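Local atomic coordinates of sugar phosphate isomerase/epimerase (Parabacteroides distasonis, PDB entry 3L23), a protein that probably acts as a metal-dependent isomerase or epimerase of sugar phosphates and binds a magnesium ion inside a TIM barrel. Residues S77-P82 with G163-N168; K45-G50 with Y212-V217; Y230-P235 with F261-A266. All coordinates share one frame; numbering follows the deposited sequence.

How the contacts relate
All three contacts belong to one xylose isomerase-like TIM barrel. Contacts 1 and 2 span its interior, their centres only 7 Å apart, and both reach the magnesium ion; their four strands belong to the same sheet, with 45-52 beside 74-79 and 162-165 beside 211-216. Along the chain, both segments of contact 1 fall between those of contact 2. Contact 3 follows later in the sequence and lies on the outer layer, where helices 227-233 and 257-267 pack; its centre is about 20 Å from that of contact 1 and 17 Å from that of contact 2. Together they sample the metal-bearing centre and the helical shell.

Contact 1 (S77-P82 with G163-N168); sequences SSHVNP and GYHNHN. With MG (magnesium ion), chain B.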
loop_
_atom_site.group_PDB
_atom_site.type_symbol
_atom_site.label_atom_id
_atom_site.label_comp_id
_atom_site.label_asym_id
_atom_site.label_seq_id
_atom_site.Cartn_x
_atom_site.Cartn_y
_atom_site.Cartn_z
ATOM N N SER A 77 -2.422 9.261 0.380
ATOM C CA SER A 77 -1.993 8.107 1.123
ATOM C C SER A 77 -0.480 8.033 1.179
ATOM O O SER A 77 0.231 8.727 0.449
ATOM C CB SER A 77 -2.580 6.851 0.462
ATOM O OG SER A 77 -2.267 5.671 1.153
ATOM N N SER A 78 0.008 7.215 2.089
ATOM C CA SER A 78 1.448 7.010 2.257
ATOM C C SER A 78 1.761 5.614 2.788
ATOM O O SER A 78 1.105 5.153 3.713
ATOM C CB SER A 78 2.029 8.070 3.205
ATOM O OG SER A 78 3.433 7.962 3.401
ATOM N N HIS A 79 2.805 5.001 2.208
ATOM C CA HIS A 79 3.359 3.718 2.599
ATOM C C HIS A 79 4.539 3.912 3.496
ATOM O O HIS A 79 5.513 4.525 3.122
ATOM C CB HIS A 79 3.835 2.908 1.396
ATOM C CG HIS A 79 2.766 2.105 0.768
ATOM N ND1 HIS A 79 3.031 1.028 -0.050
ATOM C CD2 HIS A 79 1.424 2.201 0.850
ATOM C CE1 HIS A 79 1.888 0.500 -0.446
ATOM N NE2 HIS A 79 0.899 1.193 0.078
ATOM N N VAL A 80 4.466 3.349 4.693
ATOM C CA VAL A 80 5.534 3.482 5.636
ATOM C C VAL A 80 5.738 2.155 6.369
ATOM O O VAL A 80 4.795 1.396 6.556
ATOM C CB VAL A 80 5.239 4.588 6.677
ATOM C CG1 VAL A 80 5.099 5.963 5.978
ATOM C CG2 VAL A 80 3.981 4.234 7.503
ATOM N N ASN A 81 6.962 1.877 6.776
ATOM C CA ASN A 81 7.243 0.665 7.534
ATOM C C ASN A 81 7.987 0.985 8.833
ATOM O O ASN A 81 8.971 1.734 8.780
ATOM C CB ASN A 81 8.148 -0.263 6.719
ATOM C CG ASN A 81 7.433 -0.972 5.614
ATOM O OD1 ASN A 81 6.464 -1.765 5.825
ATOM N ND2 ASN A 81 7.888 -0.682 4.403
ATOM N N PRO A 82 7.546 0.442 9.983
ATOM C CA PRO A 82 8.286 0.654 11.232
ATOM C C PRO A 82 9.777 0.353 11.189
ATOM O O PRO A 82 10.211 -0.705 10.693
ATOM C CB PRO A 82 7.589 -0.297 12.220
ATOM C CG PRO A 82 6.194 -0.355 11.713
ATOM C CD PRO A 82 6.288 -0.295 10.233
ATOM N N GLY A 163 -3.900 1.132 8.081
ATOM C CA GLY A 163 -4.138 0.393 6.853
ATOM C C GLY A 163 -3.033 -0.602 6.594
ATOM O O GLY A 163 -1.866 -0.330 6.896
ATOM N N TYR A 164 -3.385 -1.725 5.963
ATOM C CA TYR A 164 -2.427 -2.790 5.654
ATOM C C TYR A 164 -2.469 -3.173 4.175
ATOM O O TYR A 164 -3.542 -3.522 3.656
ATOM C CB TYR A 164 -2.690 -4.050 6.513
ATOM C CG TYR A 164 -1.589 -5.088 6.317
ATOM C CD1 TYR A 164 -0.364 -4.961 6.942
ATOM C CD2 TYR A 164 -1.754 -6.128 5.391
ATOM C CE1 TYR A 164 0.652 -5.882 6.698
ATOM C CE2 TYR A 164 -0.755 -7.035 5.159
ATOM C CZ TYR A 164 0.444 -6.891 5.815
ATOM O OH TYR A 164 1.459 -7.787 5.610
ATOM N N HIS A 165 -1.291 -3.144 3.532
ATOM C CA HIS A 165 -1.104 -3.540 2.118
ATOM C C HIS A 165 -0.358 -4.864 2.048
ATOM O O HIS A 165 0.701 -5.070 2.662
ATOM C CB HIS A 165 -0.370 -2.418 1.335
ATOM C CG HIS A 165 0.278 -2.855 0.047
ATOM N ND1 HIS A 165 1.431 -3.613 0.022
ATOM C CD2 HIS A 165 -0.020 -2.592 -1.254
ATOM C CE1 HIS A 165 1.803 -3.818 -1.232
ATOM N NE2 HIS A 165 0.939 -3.207 -2.028
ATOM N N ASN A 166 -0.882 -5.781 1.230
ATOM C CA ASN A 166 -0.344 -7.106 1.102
ATOM C C ASN A 166 0.506 -7.295 -0.146
ATOM O O ASN A 166 0.331 -6.582 -1.139
ATOM C CB ASN A 166 -1.468 -8.126 0.978
ATOM C CG ASN A 166 -2.319 -7.900 -0.285
ATOM O OD1 ASN A 166 -3.127 -6.941 -0.372
ATOM N ND2 ASN A 166 -2.159 -8.803 -1.277
ATOM N N HIS A 167 1.435 -8.248 -0.052
ATOM C CA HIS A 167 2.012 -8.893 -1.238
ATOM C C HIS A 167 1.427 -10.313 -1.298
ATOM O O HIS A 167 0.224 -10.473 -1.081
ATOM C CB HIS A 167 3.536 -8.858 -1.262
ATOM C CG HIS A 167 4.110 -7.468 -1.299
ATOM N ND1 HIS A 167 4.199 -6.675 -0.180
ATOM C CD2 HIS A 167 4.650 -6.745 -2.311
ATOM C CE1 HIS A 167 4.759 -5.518 -0.492
ATOM N NE2 HIS A 167 5.048 -5.529 -1.782
ATOM N N ASN A 168 2.215 -11.334 -1.594
ATOM C CA ASN A 168 1.669 -12.692 -1.654
ATOM C C ASN A 168 2.061 -13.576 -0.503
ATOM O O ASN A 168 1.480 -14.648 -0.349
ATOM C CB ASN A 168 2.005 -13.377 -3.007
ATOM C CG ASN A 168 3.484 -13.468 -3.303
ATOM O OD1 ASN A 168 4.334 -12.814 -2.667
ATOM N ND2 ASN A 168 3.805 -14.250 -4.353
HETATM MG MG MG B . 1.268 -2.801 -4.206
HETATM O O HOH W 1 2.900 -4.167 -4.140
HETATM O O HOH W 2 2.961 -1.465 -3.233
#
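H79 and H165 meet across the interior of the TIM barrel, one from strand 74-79 and the other from strand 162-165, with strand 124-127 between them in the sheet. Their rings form a T-shaped (edge-to-face) pair: the edge of H79 points at a face of H165, the planes are 62° apart and the centroids 4.9 Å. The touching corner is CE1 of H79, which sits over the rim of the H165 ring, 3.7 Å from CD2 of H165 and 3.8 Å from its CG. Beside it, NE2 of H79 comes to 4.0 Å from CB of H165, so the approach takes in the root of the ring as well.

The polar ends of the two rings go elsewhere. NE2 of H79 hydrogen-bonds to OE1 of E214, which ties down the ring that presses on H165. In H165, CG lies anti to the backbone N (chi1 161°), which carries the imidazole into the barrel; its NE2 binds the magnesium ion at 2.2 Å, while ND1 is hydrogen-bonded to the backbone O of P128. Held at both nitrogens and packed on one face, this ligand has little freedom to rotate. D216, H242 and E275 are the other protein ligands of the metal, and two waters complete the set; water 1 lies in the plane of the H165 ring, at its edge.

Beyond the strand the chain turns H167 back beside the ligand: CE1 of H165 lies over one face of the H167 ring, toward its rim. Between them in sequence, N166 accepts a bond from the backbone N of D216 at OD1, and its ND2 donates to O of H167 at 2.9 Å, with an N-H...O angle of 159°.

Contact 2 (K45-G50 with Y212-V217); sequences KLELAG and YFEMDV. With MG (magnesium ion), chain B; EDO (1,2-ethanediol), chain F.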
loop_
_atom_site.group_PDB
_atom_site.type_symbol
_atom_site.label_atom_id
_atom_site.label_comp_id
_atom_site.label_asym_id
_atom_site.label_seq_id
_atom_site.Cartn_x
_atom_site.Cartn_y
_atom_site.Cartn_z
ATOM N N LYS A 45 -4.006 11.988 -7.888
ATOM C CA LYS A 45 -3.870 11.571 -6.516
ATOM C C LYS A 45 -2.597 10.745 -6.315
ATOM O O LYS A 45 -2.263 9.873 -7.130
ATOM C CB LYS A 45 -5.112 10.737 -6.112
ATOM C CG LYS A 45 -6.385 11.564 -6.080
ATOM C CD LYS A 45 -7.661 10.741 -6.235
ATOM C CE LYS A 45 -7.954 9.865 -5.024
ATOM N NZ LYS A 45 -9.353 9.233 -5.104
ATOM N N LEU A 46 -1.884 11.006 -5.231
ATOM C CA LEU A 46 -0.618 10.320 -4.941
ATOM C C LEU A 46 -0.691 9.492 -3.675
ATOM O O LEU A 46 -1.323 9.909 -2.724
ATOM C CB LEU A 46 0.489 11.321 -4.754
ATOM C CG LEU A 46 0.785 12.226 -5.953
ATOM C CD1 LEU A 46 1.927 13.189 -5.561
ATOM C CD2 LEU A 46 1.092 11.451 -7.252
ATOM N N GLU A 47 -0.072 8.316 -3.711
ATOM C CA GLU A 47 0.279 7.586 -2.516
ATOM C C GLU A 47 1.797 7.618 -2.463
ATOM O O GLU A 47 2.484 7.232 -3.444
ATOM C CB GLU A 47 -0.212 6.173 -2.578
ATOM C CG GLU A 47 0.099 5.365 -1.294
ATOM C CD GLU A 47 -0.523 4.001 -1.410
ATOM O OE1 GLU A 47 -0.034 3.214 -2.263
ATOM O OE2 GLU A 47 -1.515 3.734 -0.685
ATOM N N LEU A 48 2.319 8.105 -1.333
ATOM C CA LEU A 48 3.756 8.270 -1.138
ATOM C C LEU A 48 4.464 6.939 -0.852
ATOM O O LEU A 48 3.837 5.950 -0.456
ATOM C CB LEU A 48 4.014 9.219 0.032
ATOM C CG LEU A 48 3.320 10.569 0.037
ATOM C CD1 LEU A 48 3.663 11.331 1.336
ATOM C CD2 LEU A 48 3.700 11.375 -1.227
ATOM N N ALA A 49 5.767 6.943 -1.100
ATOM C CA ALA A 49 6.682 5.935 -0.617
ATOM C C ALA A 49 7.893 6.711 -0.236
ATOM O O ALA A 49 8.072 7.859 -0.682
ATOM C CB ALA A 49 7.033 4.937 -1.689
ATOM N N GLY A 50 8.730 6.138 0.612
ATOM C CA GLY A 50 10.004 6.795 0.915
ATOM C C GLY A 50 9.955 7.895 1.963
ATOM O O GLY A 50 10.913 8.678 2.084
ATOM N N TYR A 212 -7.958 -1.486 8.446
ATOM C CA TYR A 212 -8.549 -1.735 7.130
ATOM C C TYR A 212 -7.424 -2.197 6.229
ATOM O O TYR A 212 -6.227 -2.099 6.561
ATOM C CB TYR A 212 -9.228 -0.476 6.537
ATOM C CG TYR A 212 -8.230 0.623 6.271
ATOM C CD1 TYR A 212 -7.855 1.506 7.281
ATOM C CD2 TYR A 212 -7.657 0.796 5.009
ATOM C CE1 TYR A 212 -6.891 2.496 7.044
ATOM C CE2 TYR A 212 -6.692 1.747 4.774
ATOM C CZ TYR A 212 -6.319 2.607 5.791
ATOM O OH TYR A 212 -5.335 3.548 5.541
ATOM N N PHE A 213 -7.813 -2.672 5.061
ATOM C CA PHE A 213 -6.903 -3.254 4.114
ATOM C C PHE A 213 -6.874 -2.520 2.767
ATOM O O PHE A 213 -7.924 -2.082 2.241
ATOM C CB PHE A 213 -7.248 -4.757 3.924
ATOM C CG PHE A 213 -6.999 -5.576 5.174
ATOM C CD1 PHE A 213 -7.895 -5.629 6.180
ATOM C CD2 PHE A 213 -5.780 -6.210 5.362
ATOM C CE1 PHE A 213 -7.621 -6.305 7.365
ATOM C CE2 PHE A 213 -5.486 -6.900 6.548
ATOM C CZ PHE A 213 -6.395 -6.948 7.535
ATOM N N GLU A 214 -5.658 -2.352 2.242
ATOM C CA GLU A 214 -5.457 -1.865 0.881
ATOM C C GLU A 214 -5.059 -3.110 0.126
ATOM O O GLU A 214 -3.903 -3.517 0.217
ATOM C CB GLU A 214 -4.345 -0.813 0.810
ATOM C CG GLU A 214 -4.009 -0.313 -0.590
ATOM C CD GLU A 214 -2.920 0.685 -0.593
ATOM O OE1 GLU A 214 -1.813 0.358 -0.140
ATOM O OE2 GLU A 214 -3.147 1.824 -1.033
HETATM N N MSE A 215 -5.982 -3.682 -0.652
HETATM C CA MSE A 215 -5.697 -4.954 -1.318
HETATM C C MSE A 215 -4.944 -4.681 -2.621
HETATM O O MSE A 215 -5.406 -3.912 -3.477
HETATM C CB MSE A 215 -6.972 -5.738 -1.616
HETATM C CG MSE A 215 -6.734 -6.937 -2.536
HETATM SE SE MSE A 215 -8.120 -8.247 -2.426
HETATM C CE MSE A 215 -7.473 -9.201 -0.929
ATOM N N ASP A 216 -3.781 -5.296 -2.768
ATOM C CA ASP A 216 -3.035 -5.222 -4.029
ATOM C C ASP A 216 -3.534 -6.369 -4.877
ATOM O O ASP A 216 -3.277 -7.546 -4.582
ATOM C CB ASP A 216 -1.545 -5.279 -3.789
ATOM C CG ASP A 216 -0.729 -5.093 -5.047
ATOM O OD1 ASP A 216 -0.970 -5.835 -6.002
ATOM O OD2 ASP A 216 0.203 -4.263 -5.027
ATOM N N VAL A 217 -4.231 -6.013 -5.951
ATOM C CA VAL A 217 -4.911 -7.061 -6.722
ATOM C C VAL A 217 -3.927 -8.016 -7.395
ATOM O O VAL A 217 -4.250 -9.198 -7.563
ATOM C CB VAL A 217 -5.947 -6.475 -7.734
ATOM C CG1 VAL A 217 -7.012 -5.713 -6.984
ATOM C CG2 VAL A 217 -5.295 -5.582 -8.812
HETATM MG MG MG B . 1.268 -2.801 -4.206
HETATM C C1 EDO F . -8.235 7.074 -7.695
HETATM O O1 EDO F . -7.968 7.032 -6.278
HETATM C C2 EDO F . -9.729 7.005 -7.956
HETATM O O2 EDO F . -10.309 8.173 -7.401
HETATM O O HOH W 1 2.900 -4.167 -4.140
HETATM O O HOH W 2 2.961 -1.465 -3.233
#
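E47 and E214 reach for each other across the barrel from facing sides, and their carboxylates are all that touches between the two segments. The backbones stay well apart, 11.6 Å from CA of E47 to CA of E214, and matching side-chain conformations bridge the gap. In each glutamate CG is anti to the backbone N (chi1 -178° in E47, 176° in E214) and the chain stays extended beyond it, thrusting the acid group straight into the interior. OE2 of E47 ends 2.5 Å from OE2 of E214. The two carboxylate planes are turned 69° against each other, and OE1 of E214 stands off at 3.4 Å from OE2 of E47, where two acceptors make no bond.

Each acid has further partners. OE1 of E47 takes hydrogen bonds from NE2 of H242 and NE2 of Q18, and its OE2 is bonded to OG of S77; OE1 of E214 is bonded to NE2 of H79. Since H242 is itself a magnesium ligand, E47 is a second-shell residue, which is consistent with a part in positioning H242.

Two residues after E214, D216 divides its carboxylate between two tasks. OD2 binds the magnesium ion at 2.0 Å, while OD1 caps the backbone N of W219, making D216 the N-cap of helix 217-222. At the start of segment 45-50, K45, bent at chi3, donates from NZ to both hydroxyls of an ethanediol, probably from the crystallisation liquor, at 2.7 Å to O2 and 2.9 Å to O1, and also forms a salt bridge with D271.

In the sheet, strand 45-52 runs between strands 16-18 and 74-79, and strand 211-216 between 162-165 and 238-243. I126 of strand 124-127 packs against both glutamates, and helix 217-222 follows directly on from D216.

Contact 3 (Y230-P235 with F261-A266); sequences YMQKHP and FKQMYA
Q263 and M264 of helix 257-267 pack against M231 and Q232 of helix 227-233, two outer-layer helices of the TIM barrel that come just before and after strand 238-243. Segment 261-266 opens within helix 257-267 at F261, whose CB points away from the neighbouring helix; its ring packs edge-to-face with Y272 and touches I243 of the strand.

Q263 takes the largest share of the contact. CG is anti to the backbone N, and the chain then bends at chi2 (65°), which swings the amide back toward Q232. Along the way CG of Q263 lies 3.7 Å from CB of M231. OE1 of Q263 accepts a hydrogen bond from NE2 of Q232, 2.9 Å long and nearly straight at 167°. The acceptor lies in the amide plane of Q232, yet the donor stands well above the carbonyl plane of Q263, off its lone pairs; the two amide planes are 75° apart. CG of Q232 lies over the face of the Q263 amide, 3.5 Å from its CD. On its other branch NE2 of Q263 is bonded to OD1 of N267, whose ND2 reaches O of M231. With Q263 cut back to an alanine, NE2 of Q232 would probably lose its acceptor and a gap open beside CB of M231.

M264 follows, with CB directed away; like M231 it is a selenomethionine, a crystallographic label. M231 was built in two conformers; in one of them its SE lies 3.9 Å from N of M264, so this contact is less certain. Both side chains also touch L241 and I269.

The helices are thus joined by dispersion contacts on the strand side and by one directional, nearly straight hydrogen bond at the outer edge, while the bond from NE2 to N267 fixes which way the Q263 amide is turned.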
loop_
_atom_site.group_PDB
_atom_site.type_symbol
_atom_site.label_atom_id
_atom_site.label_comp_id
_atom_site.label_asym_id
_atom_site.label_seq_id
_atom_site.Cartn_x
_atom_site.Cartn_y
_atom_site.Cartn_z
ATOM N N TYR A 230 -12.366 -11.912 -2.532
ATOM C CA TYR A 230 -12.035 -11.220 -1.280
ATOM C C TYR A 230 -12.900 -9.968 -1.074
ATOM O O TYR A 230 -13.425 -9.727 0.031
ATOM C CB TYR A 230 -10.530 -10.888 -1.169
ATOM C CG TYR A 230 -9.818 -11.970 -0.410
ATOM C CD1 TYR A 230 -9.853 -12.010 0.968
ATOM C CD2 TYR A 230 -9.165 -13.007 -1.087
ATOM C CE1 TYR A 230 -9.230 -13.060 1.678
ATOM C CE2 TYR A 230 -8.587 -14.027 -0.407
ATOM C CZ TYR A 230 -8.631 -14.068 0.983
ATOM O OH TYR A 230 -8.034 -15.143 1.629
HETATM N N MSE A 231 -13.029 -9.147 -2.109
HETATM C CA MSE A 231 -13.918 -7.970 -2.030
HETATM C C MSE A 231 -15.387 -8.374 -1.747
HETATM O O MSE A 231 -16.084 -7.706 -0.990
HETATM C CB MSE A 231 -13.836 -7.117 -3.314
HETATM C CG MSE A 231 -12.678 -6.154 -3.315
HETATM SE SE MSE A 231 -12.706 -5.048 -4.918
HETATM C CE MSE A 231 -11.984 -6.322 -6.222
ATOM N N GLN A 232 -15.852 -9.465 -2.342
ATOM C CA GLN A 232 -17.241 -9.912 -2.107
ATOM C C GLN A 232 -17.423 -10.413 -0.688
ATOM O O GLN A 232 -18.460 -10.180 -0.066
ATOM C CB GLN A 232 -17.642 -10.992 -3.104
ATOM C CG GLN A 232 -17.773 -10.473 -4.547
ATOM C CD GLN A 232 -17.885 -11.592 -5.612
ATOM O OE1 GLN A 232 -17.930 -12.768 -5.282
ATOM N NE2 GLN A 232 -17.981 -11.211 -6.869
ATOM N N LYS A 233 -16.419 -11.123 -0.183
ATOM C CA LYS A 233 -16.500 -11.720 1.173
ATOM C C LYS A 233 -16.276 -10.711 2.282
ATOM O O LYS A 233 -16.922 -10.801 3.333
ATOM C CB LYS A 233 -15.493 -12.870 1.330
ATOM C CG LYS A 233 -15.880 -14.177 0.662
ATOM N N HIS A 234 -15.383 -9.744 2.061
ATOM C CA HIS A 234 -14.987 -8.761 3.080
ATOM C C HIS A 234 -15.144 -7.318 2.629
ATOM O O HIS A 234 -14.207 -6.503 2.745
ATOM C CB HIS A 234 -13.518 -9.042 3.503
ATOM C CG HIS A 234 -13.292 -10.433 4.016
ATOM N ND1 HIS A 234 -13.634 -10.814 5.293
ATOM C CD2 HIS A 234 -12.809 -11.547 3.412
ATOM C CE1 HIS A 234 -13.378 -12.104 5.458
ATOM N NE2 HIS A 234 -12.846 -12.568 4.346
ATOM N N PRO A 235 -16.359 -6.946 2.163
ATOM C CA PRO A 235 -16.597 -5.592 1.651
ATOM C C PRO A 235 -16.448 -4.542 2.737
ATOM O O PRO A 235 -16.219 -3.384 2.433
ATOM C CB PRO A 235 -18.057 -5.647 1.175
ATOM C CG PRO A 235 -18.672 -6.739 1.890
ATOM C CD PRO A 235 -17.592 -7.753 2.150
ATOM N N PHE A 261 -12.675 -3.798 -11.479
ATOM C CA PHE A 261 -13.323 -2.477 -11.356
ATOM C C PHE A 261 -14.830 -2.560 -11.113
ATOM O O PHE A 261 -15.376 -1.773 -10.348
ATOM C CB PHE A 261 -13.028 -1.588 -12.554
ATOM C CG PHE A 261 -11.730 -0.868 -12.431
ATOM C CD1 PHE A 261 -10.513 -1.480 -12.856
ATOM C CD2 PHE A 261 -11.681 0.391 -11.841
ATOM C CE1 PHE A 261 -9.293 -0.820 -12.720
ATOM C CE2 PHE A 261 -10.470 1.041 -11.709
ATOM C CZ PHE A 261 -9.287 0.446 -12.139
ATOM N N LYS A 262 -15.495 -3.515 -11.745
ATOM C CA LYS A 262 -16.913 -3.720 -11.494
ATOM C C LYS A 262 -17.132 -3.953 -10.008
ATOM O O LYS A 262 -18.029 -3.348 -9.366
ATOM C CB LYS A 262 -17.409 -4.909 -12.303
ATOM C CG LYS A 262 -18.846 -5.271 -12.032
ATOM C CD LYS A 262 -19.390 -6.179 -13.095
ATOM C CE LYS A 262 -20.587 -6.923 -12.588
ATOM N NZ LYS A 262 -21.259 -7.614 -13.702
ATOM N N GLN A 263 -16.314 -4.835 -9.447
ATOM C CA GLN A 263 -16.456 -5.167 -8.048
ATOM C C GLN A 263 -16.080 -3.978 -7.137
ATOM O O GLN A 263 -16.714 -3.765 -6.109
ATOM C CB GLN A 263 -15.639 -6.432 -7.673
ATOM C CG GLN A 263 -16.035 -6.968 -6.308
ATOM C CD GLN A 263 -17.467 -7.475 -6.257
ATOM O OE1 GLN A 263 -17.892 -8.289 -7.119
ATOM N NE2 GLN A 263 -18.260 -6.974 -5.281
HETATM N N MSE A 264 -15.051 -3.230 -7.516
HETATM C CA MSE A 264 -14.616 -2.061 -6.768
HETATM C C MSE A 264 -15.786 -1.052 -6.604
HETATM O O MSE A 264 -16.071 -0.579 -5.480
HETATM C CB MSE A 264 -13.412 -1.409 -7.456
HETATM C CG MSE A 264 -12.749 -0.329 -6.616
HETATM SE SE MSE A 264 -11.431 0.648 -7.655
HETATM C CE MSE A 264 -12.629 1.784 -8.530
ATOM N N TYR A 265 -16.491 -0.782 -7.710
ATOM C CA TYR A 265 -17.624 0.150 -7.750
ATOM C C TYR A 265 -18.824 -0.413 -6.990
ATOM O O TYR A 265 -19.432 0.322 -6.226
ATOM C CB TYR A 265 -17.976 0.532 -9.198
ATOM C CG TYR A 265 -16.926 1.371 -9.850
ATOM C CD1 TYR A 265 -16.430 2.521 -9.240
ATOM C CD2 TYR A 265 -16.368 0.995 -11.063
ATOM C CE1 TYR A 265 -15.410 3.259 -9.839
ATOM C CE2 TYR A 265 -15.387 1.731 -11.644
ATOM C CZ TYR A 265 -14.885 2.849 -11.039
ATOM O OH TYR A 265 -13.867 3.556 -11.684
ATOM N N ALA A 266 -19.133 -1.703 -7.151
ATOM C CA ALA A 266 -20.197 -2.354 -6.385
ATOM C C ALA A 266 -19.954 -2.209 -4.867
ATOM O O ALA A 266 -20.873 -1.983 -4.077
ATOM C CB ALA A 266 -20.311 -3.832 -6.743
#